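Local coordinates for protein (R)-S-adenosyl-L-methionine hydrolase (Thermus thermophilus, PDB 2CW5) that hydrolyses S-adenosyl-L-methionine to adenosine and L-methionine as a homotrimer, without chlorinase or fluorinase activity, at residues Pro42-Leu45 with Arg46-Ala49; Glu157-Val160 with Glu161-Ala164; Thr180-Arg183 with Phe184-Ile188. All coordinates share one frame; numbering follows the deposited sequence.

Along the chain the three contacts come one after another, none nested in or crossing the next. Contact 1 closes the loop after strand 34-37 and starts helix 45-55 in the N-terminal domain. Contact 2 is a tight turn by which the chain leaves strand 157-158, at the edge of the mixed sheet, for the linker to strand 175-181. Contact 3 is the hairpin turn between strands 175-181 and 187-189 of the C-terminal antiparallel sheet. Contacts 1 and 3 touch: Arg47 lies against Thr180 and Phe181, with Arg47 CD 3.2 Å from Phe181 O, tying the two domains together. Contact 2 touches neither, nearest atoms about 9 Å from contact 1 and about 17 Å from contact 3.

Contact 1 (Pro42-Leu45 with Arg46-Ala49); sequences PQDL and RRAA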
# COMPACT_ATOMS: atom_id res chain seq x y z
N PRO C 42 4.72 11.79 -5.88
CA PRO C 42 5.59 12.58 -5.01
C PRO C 42 5.56 14.07 -5.30
O PRO C 42 5.58 14.49 -6.46
CB PRO C 42 6.97 11.95 -5.25
CG PRO C 42 6.62 10.52 -5.50
CD PRO C 42 5.44 10.64 -6.44
N GLN C 43 5.50 14.87 -4.24
CA GLN C 43 5.47 16.33 -4.34
C GLN C 43 4.28 16.94 -5.08
O GLN C 43 4.21 18.15 -5.24
CB GLN C 43 6.75 16.85 -4.99
CG GLN C 43 8.03 16.53 -4.24
CD GLN C 43 9.23 17.26 -4.82
OE1 GLN C 43 9.25 18.50 -4.89
NE2 GLN C 43 10.24 16.51 -5.25
N ASP C 44 3.34 16.11 -5.54
CA ASP C 44 2.18 16.61 -6.28
C ASP C 44 1.15 17.21 -5.31
O ASP C 44 0.25 16.52 -4.84
CB ASP C 44 1.52 15.48 -7.08
CG ASP C 44 0.55 15.99 -8.14
OD1 ASP C 44 -0.02 17.09 -7.97
OD2 ASP C 44 0.35 15.28 -9.14
N LEU C 45 1.28 18.51 -5.04
CA LEU C 45 0.39 19.20 -4.11
C LEU C 45 -1.05 19.34 -4.58
O LEU C 45 -1.98 19.28 -3.77
CB LEU C 45 0.95 20.58 -3.78
CG LEU C 45 2.31 20.60 -3.08
CD1 LEU C 45 2.73 22.04 -2.84
CD2 LEU C 45 2.22 19.84 -1.76
N ARG C 46 -1.26 19.56 -5.88
CA ARG C 46 -2.61 19.73 -6.39
C ARG C 46 -3.41 18.44 -6.27
O ARG C 46 -4.58 18.46 -5.93
CB ARG C 46 -2.56 20.20 -7.85
CG ARG C 46 -1.90 21.57 -8.01
CD ARG C 46 -1.56 21.84 -9.46
NE ARG C 46 -2.73 22.14 -10.29
CZ ARG C 46 -3.17 23.37 -10.55
NH1 ARG C 46 -2.54 24.42 -10.05
NH2 ARG C 46 -4.22 23.54 -11.34
N ARG C 47 -2.76 17.31 -6.53
CA ARG C 47 -3.39 16.01 -6.43
C ARG C 47 -3.77 15.77 -4.98
O ARG C 47 -4.88 15.33 -4.67
CB ARG C 47 -2.42 14.93 -6.92
CG ARG C 47 -2.88 13.49 -6.71
CD ARG C 47 -4.09 13.13 -7.55
NE ARG C 47 -4.47 11.73 -7.34
CZ ARG C 47 -3.87 10.70 -7.92
NH1 ARG C 47 -2.86 10.90 -8.76
NH2 ARG C 47 -4.26 9.46 -7.64
N ALA C 48 -2.83 16.07 -4.09
CA ALA C 48 -3.05 15.88 -2.66
C ALA C 48 -4.11 16.83 -2.12
O ALA C 48 -4.93 16.43 -1.29
CB ALA C 48 -1.73 16.07 -1.90
N ALA C 49 -4.10 18.08 -2.59
CA ALA C 49 -5.10 19.05 -2.14
C ALA C 49 -6.49 18.56 -2.50
O ALA C 49 -7.43 18.68 -1.71
CB ALA C 49 -4.85 20.42 -2.80
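The N-cap of helix 45-55 is Asp44, whose carboxylate reaches over the first turn to take the backbone N-H of Arg47. Asp44 OD1 lies 3.1 Å from Arg47 N, and the bond is fairly straight, but the donor stands above the carboxylate plane, 58° out of it. The Asp44 carboxylate lies beside its own carbonyl carbon and opposite the backbone N (chi1 -165°), which brings it back onto Arg47, where CG comes within 3.4 Å of Arg47 CB. Charge pairing plays little part here: the guanidinium of Arg47 turns away to a salt bridge with Glu13 of the third subunit, and that of Arg46 pairs with Glu177 in the C-terminal domain. Putting an alanine at Asp44 would probably leave the Arg47 N-H without its cap and fray the first turn. Just before the cap, the backbone N of Gln43 bonds to Asp9, an adenosine-binding residue by similarity, so the helix start borders the probable substrate pocket. From the cap onward the regular i to i+4 bonds take over. Ala48 N reaches Asp44 O at 3.2 Å, and one residue on Ala49 N donates to Leu45 O at 2.7 Å.

Contact 2 (Glu157-Val160 with Glu161-Ala164); sequences EVPV and ETLA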
# COMPACT_ATOMS: atom_id res chain seq x y z
N GLU C 157 1.94 30.45 18.38
CA GLU C 157 0.78 30.68 17.53
C GLU C 157 1.10 31.73 16.47
O GLU C 157 1.80 32.70 16.73
CB GLU C 157 -0.41 31.14 18.37
CG GLU C 157 -1.61 31.62 17.56
CD GLU C 157 -2.85 31.84 18.41
OE1 GLU C 157 -2.72 32.38 19.53
OE2 GLU C 157 -3.96 31.49 17.96
N VAL C 158 0.59 31.51 15.26
CA VAL C 158 0.80 32.44 14.16
C VAL C 158 -0.54 32.81 13.54
O VAL C 158 -1.51 32.05 13.63
CB VAL C 158 1.71 31.83 13.08
CG1 VAL C 158 3.08 31.52 13.67
CG2 VAL C 158 1.07 30.57 12.50
N PRO C 159 -0.62 33.98 12.90
CA PRO C 159 -1.84 34.47 12.25
C PRO C 159 -2.26 33.57 11.10
O PRO C 159 -1.43 33.23 10.25
CB PRO C 159 -1.44 35.86 11.76
CG PRO C 159 -0.34 36.27 12.71
CD PRO C 159 0.45 35.00 12.81
N VAL C 160 -3.53 33.18 11.05
CA VAL C 160 -4.01 32.32 9.97
C VAL C 160 -3.82 32.99 8.62
O VAL C 160 -3.69 32.32 7.60
CB VAL C 160 -5.51 31.96 10.12
CG1 VAL C 160 -5.69 31.00 11.28
CG2 VAL C 160 -6.34 33.22 10.33
N GLU C 161 -3.79 34.32 8.61
CA GLU C 161 -3.61 35.04 7.36
C GLU C 161 -2.23 34.79 6.77
O GLU C 161 -2.01 35.03 5.58
CB GLU C 161 -3.86 36.54 7.54
CG GLU C 161 -3.04 37.22 8.62
CD GLU C 161 -3.73 37.24 9.98
OE1 GLU C 161 -3.36 38.10 10.81
OE2 GLU C 161 -4.63 36.40 10.21
N THR C 162 -1.30 34.31 7.59
CA THR C 162 0.06 34.04 7.11
C THR C 162 0.18 32.65 6.47
O THR C 162 1.19 32.33 5.86
CB THR C 162 1.10 34.14 8.25
OG1 THR C 162 0.93 33.06 9.17
CG2 THR C 162 0.95 35.47 8.99
N LEU C 163 -0.86 31.83 6.61
CA LEU C 163 -0.84 30.48 6.03
C LEU C 163 -0.78 30.55 4.50
O LEU C 163 -1.39 31.42 3.88
CB LEU C 163 -2.07 29.68 6.48
CG LEU C 163 -2.11 29.35 7.97
CD1 LEU C 163 -3.42 28.64 8.31
CD2 LEU C 163 -0.92 28.47 8.34
N ALA C 164 -0.05 29.62 3.90
CA ALA C 164 0.09 29.60 2.45
C ALA C 164 -1.09 28.93 1.76
O ALA C 164 -1.72 28.02 2.30
CB ALA C 164 1.38 28.88 2.07
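Thr162 grips the carbonyl oxygen of Pro159 twice, through its hydroxyl and through its backbone N-H. Thr162 OG1 donates to Pro159 O at 2.6 Å, a short bond lying in the carbonyl plane, while Thr162 N comes to Pro159 O at 2.9 Å from well above that plane. The hydroxyl gets there because OG1 sits between the backbone N and the carbonyl carbon (chi1 69°), which also lays the methyl CG2 beside the proline ring, 3.7 Å from Pro159 CB. The next bond repeats the i to i+3 spacing: Leu163 N meets Val160 O at 3.0 Å, again from above the carbonyl plane. The two backbone bonds wind the chain into a short 3-10 turn, to which the hydroxyl bond is an addition. Glu161 folds back, its chain bent at chi2 (-91°), and the Glu161 and Pro159 side chains cross obliquely, bringing Glu161 OE1 to 3.1 Å from Pro159 CB. Leu163 CD1 makes a looser apolar contact with Val160 CB at 4.3 Å. Farther out, Arg78 NH2 is a second hydrogen-bond partner of Thr162 OG1, which helps to fix the rotation of the hydroxyl, and Asp92 receives the backbone N-H of Ala164. The turn lies at the surface, away from the annotated sites. Leu163 packs inward on Asp92 and Pro105, while just ahead of the turn Val158 pairs through its backbone with Ala108, placing the weakly bonded strand 157-158 beside strand 107-110 at the edge of the mixed sheet.

Contact 3 (Thr180-Arg183 with Phe184-Ile188); sequences TFDR and FGNAI
Asp182 OD1 is gripped by two backbone N-H groups, Phe184 N at 2.8 Å and Asn186 N at 2.9 Å, which approach from opposite faces of the carboxylate plane. The other oxygen, OD2, offers its syn lone pair to Asn186 ND2, nearly in the amide plane, with the carboxylate and amide planes 72° apart; at 2.5 Å this bond is shorter than expected, its exact length doubtful. With CG placed between the backbone N and the carbonyl carbon (chi1 63°), the Asp182 carboxylate swings inside the turn, within reach of all three donors. Asp182 O takes Gly185 N at 3.0 Å, closing the turn; at the backbone angles of Gly185 a side chain would jam against the preceding carbonyl oxygen. Outside the turn Arg183 lies alongside Phe184: its CG sits over one ring face, a CH-pi contact 4.0 Å from the centroid, and Phe184 CZ lies over its guanidinium. That guanidinium goes on to a salt bridge with Asp9 of the third subunit. Behind the turn Asp182 N meets Asn186 O, Phe181 CE1 packs on Ala187 CB at 3.5 Å, and Thr180 and Ile188 form an antiparallel hydrogen-bonded pair. The whole is a 3:5 hairpin of strands 175-181 and 187-189, a type I turn plus G1 bulge (Gly185), with Asn186, which by similarity binds S-adenosyl-L-methionine and adenosine, directly after the turn.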
# COMPACT_ATOMS: atom_id res chain seq x y z
N THR C 180 -6.08 18.73 -11.52
CA THR C 180 -5.20 17.59 -11.36
C THR C 180 -5.83 16.41 -12.12
O THR C 180 -6.80 16.60 -12.84
CB THR C 180 -5.04 17.24 -9.86
OG1 THR C 180 -4.11 16.16 -9.70
CG2 THR C 180 -6.39 16.85 -9.25
N PHE C 181 -5.27 15.21 -11.95
CA PHE C 181 -5.80 14.01 -12.61
C PHE C 181 -5.98 12.92 -11.56
O PHE C 181 -5.31 12.94 -10.53
CB PHE C 181 -4.81 13.50 -13.66
CG PHE C 181 -4.53 14.48 -14.76
CD1 PHE C 181 -5.41 14.61 -15.83
CD2 PHE C 181 -3.41 15.30 -14.71
CE1 PHE C 181 -5.17 15.55 -16.83
CE2 PHE C 181 -3.16 16.23 -15.70
CZ PHE C 181 -4.04 16.36 -16.77
N ASP C 182 -6.87 11.96 -11.80
CA ASP C 182 -7.01 10.88 -10.83
C ASP C 182 -6.13 9.72 -11.29
O ASP C 182 -5.42 9.83 -12.30
CB ASP C 182 -8.47 10.43 -10.65
CG ASP C 182 -9.08 9.86 -11.91
OD1 ASP C 182 -8.34 9.40 -12.80
OD2 ASP C 182 -10.33 9.86 -11.98
N ARG C 183 -6.17 8.61 -10.57
CA ARG C 183 -5.34 7.46 -10.90
C ARG C 183 -5.61 6.81 -12.25
O ARG C 183 -4.79 6.04 -12.75
CB ARG C 183 -5.45 6.41 -9.78
CG ARG C 183 -6.84 5.85 -9.55
CD ARG C 183 -7.02 5.45 -8.08
NE ARG C 183 -8.20 4.63 -7.84
CZ ARG C 183 -8.22 3.30 -7.95
NH1 ARG C 183 -7.12 2.64 -8.31
NH2 ARG C 183 -9.34 2.63 -7.71
N PHE C 184 -6.75 7.14 -12.86
CA PHE C 184 -7.10 6.58 -14.17
C PHE C 184 -6.80 7.55 -15.30
O PHE C 184 -7.04 7.24 -16.47
CB PHE C 184 -8.59 6.22 -14.20
CG PHE C 184 -8.99 5.21 -13.17
CD1 PHE C 184 -8.52 3.90 -13.23
CD2 PHE C 184 -9.86 5.56 -12.14
CE1 PHE C 184 -8.90 2.96 -12.28
CE2 PHE C 184 -10.24 4.62 -11.18
CZ PHE C 184 -9.76 3.32 -11.25
N GLY C 185 -6.27 8.71 -14.95
CA GLY C 185 -5.95 9.69 -15.97
C GLY C 185 -7.09 10.65 -16.24
O GLY C 185 -7.02 11.46 -17.17
N ASN C 186 -8.16 10.56 -15.45
CA ASN C 186 -9.30 11.45 -15.61
C ASN C 186 -8.82 12.83 -15.18
O ASN C 186 -8.07 12.95 -14.21
CB ASN C 186 -10.48 11.05 -14.70
CG ASN C 186 -11.07 9.70 -15.06
OD1 ASN C 186 -11.28 9.40 -16.23
ND2 ASN C 186 -11.37 8.89 -14.04
N ALA C 187 -9.26 13.86 -15.88
CA ALA C 187 -8.85 15.22 -15.53
C ALA C 187 -9.90 15.88 -14.64
O ALA C 187 -11.09 15.90 -14.97
CB ALA C 187 -8.64 16.03 -16.79
N ILE C 188 -9.46 16.41 -13.51
CA ILE C 188 -10.34 17.11 -12.58
C ILE C 188 -10.16 18.59 -12.88
O ILE C 188 -9.03 19.08 -12.92
CB ILE C 188 -9.93 16.86 -11.11
CG1 ILE C 188 -9.80 15.36 -10.83
CG2 ILE C 188 -10.95 17.51 -10.18
CD1 ILE C 188 -11.08 14.56 -11.02